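Local atomic coordinates of uncharacterized esterase YxiM (Bacillus subtilis, PDB entry 2O14), a protein that is of unknown biological role but probably hydrolyses ester bonds, as GDSL-type lipolytic enzymes do. Residues A[252-255]-A[256-260]. Numbering follows the deposited sequence.
Sequences AEFK and EVMRD
M258, one helical turn further along the chain than F254, lays its CG over one face of the F254 ring. This is a CH-pi contact: CG sits 3.7 Å from the ring centroid and 17° off the ring normal, displaced toward the rim on the CE1 side. The selenium of this selenomethionine approaches more obliquely, 4.6 Å from the same centroid, as a Met-aromatic contact, and the terminal CE ends beside F254 CZ. The ring is brought there by its first torsion, which sets CG anti to the backbone N (chi1 167°); M258 CG lies instead beside its own N, and bends at chi2 and chi3 fold the chain across the phenyl. With F254 replaced by an alanine, the selenomethionine chain is likely to lose the flat surface it packs on and be freer to turn. Y297 also meets the phenyl ring, with the two planes at about 45°, while L304 and A212 touch M258 from helices 298-307 and 212-217. All this happens within helix 251-266, the crossover of a beta-alpha-beta unit between parallel strands 233-237 and 271-275 in the GDSL hydrolase domain, away from the probable catalytic residues. Four i to i+4 backbone hydrogen bonds join residues 252-255 to 256-259, among them M258 N to F254 O at 2.9 Å, which ties the same two residues, and V257 N to E253 O. On another side of the helix, K255 runs out beside R259, with its CE 3.6 Å from R259 NH2, oblique to the guanidinium. K255 NZ and R259 NH2 are only 4.0 Å apart, but E307 takes a salt bridge from each, one through either carboxylate oxygen, which probably offsets their like charges; E308 pairs with R259 NH1.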
# COMPACT_ATOMS: atom_id res chain seq x y z
N ALA A 252 -0.20 -21.58 -14.79
CA ALA A 252 -1.39 -21.38 -15.60
C ALA A 252 -2.42 -20.55 -14.82
O ALA A 252 -2.97 -19.59 -15.35
CB ALA A 252 -1.99 -22.72 -15.99
N GLU A 253 -2.67 -20.92 -13.56
CA GLU A 253 -3.64 -20.17 -12.76
C GLU A 253 -3.13 -18.75 -12.58
O GLU A 253 -3.87 -17.78 -12.75
CB GLU A 253 -3.84 -20.81 -11.38
CG GLU A 253 -5.16 -20.41 -10.72
CD GLU A 253 -5.19 -20.66 -9.21
OE1 GLU A 253 -4.65 -21.70 -8.77
OE2 GLU A 253 -5.78 -19.83 -8.48
N PHE A 254 -1.86 -18.64 -12.24
CA PHE A 254 -1.22 -17.35 -12.05
C PHE A 254 -1.51 -16.44 -13.25
O PHE A 254 -1.99 -15.32 -13.09
CB PHE A 254 0.29 -17.54 -11.90
CG PHE A 254 1.07 -16.27 -12.02
CD1 PHE A 254 1.10 -15.35 -10.98
CD2 PHE A 254 1.79 -15.99 -13.18
CE1 PHE A 254 1.83 -14.17 -11.08
CE2 PHE A 254 2.53 -14.81 -13.30
CZ PHE A 254 2.55 -13.90 -12.25
N LYS A 255 -1.22 -16.96 -14.44
CA LYS A 255 -1.42 -16.22 -15.68
C LYS A 255 -2.88 -15.82 -15.88
O LYS A 255 -3.16 -14.70 -16.32
CB LYS A 255 -0.92 -17.08 -16.85
CG LYS A 255 -0.76 -16.38 -18.18
CD LYS A 255 -0.10 -17.31 -19.18
CE LYS A 255 -0.11 -16.74 -20.59
NZ LYS A 255 0.54 -15.41 -20.64
N GLU A 256 -3.81 -16.72 -15.56
CA GLU A 256 -5.25 -16.46 -15.70
C GLU A 256 -5.74 -15.35 -14.77
O GLU A 256 -6.48 -14.46 -15.19
CB GLU A 256 -6.05 -17.72 -15.39
CG GLU A 256 -5.85 -18.89 -16.31
CD GLU A 256 -6.56 -20.14 -15.79
OE1 GLU A 256 -7.77 -20.04 -15.46
OE2 GLU A 256 -5.92 -21.21 -15.71
N VAL A 257 -5.35 -15.44 -13.51
CA VAL A 257 -5.74 -14.46 -12.50
C VAL A 257 -5.17 -13.09 -12.86
O VAL A 257 -5.86 -12.07 -12.78
CB VAL A 257 -5.22 -14.86 -11.11
CG1 VAL A 257 -5.49 -13.73 -10.11
CG2 VAL A 257 -5.90 -16.14 -10.66
N MSE A 258 -3.89 -13.09 -13.23
CA MSE A 258 -3.20 -11.86 -13.62
C MSE A 258 -3.91 -11.22 -14.80
O MSE A 258 -4.12 -10.01 -14.82
CB MSE A 258 -1.75 -12.17 -13.98
CG MSE A 258 -0.89 -12.58 -12.80
SE MSE A 258 -0.34 -11.05 -11.74
CE MSE A 258 1.10 -10.42 -12.90
N ARG A 259 -4.29 -12.04 -15.78
CA ARG A 259 -4.97 -11.56 -16.97
C ARG A 259 -6.27 -10.84 -16.60
O ARG A 259 -6.57 -9.77 -17.12
CB ARG A 259 -5.29 -12.73 -17.91
CG ARG A 259 -5.88 -12.32 -19.25
CD ARG A 259 -6.39 -13.54 -20.00
NE ARG A 259 -5.37 -14.58 -20.13
CZ ARG A 259 -4.28 -14.48 -20.90
NH1 ARG A 259 -4.07 -13.38 -21.63
NH2 ARG A 259 -3.41 -15.47 -20.95
N ASP A 260 -7.04 -11.46 -15.71
CA ASP A 260 -8.31 -10.90 -15.26
C ASP A 260 -8.14 -9.54 -14.60
O ASP A 260 -8.88 -8.60 -14.90
CB ASP A 260 -8.99 -11.86 -14.30
CG ASP A 260 -10.35 -11.37 -13.86
OD1 ASP A 260 -11.26 -11.28 -14.72
OD2 ASP A 260 -10.51 -11.07 -12.66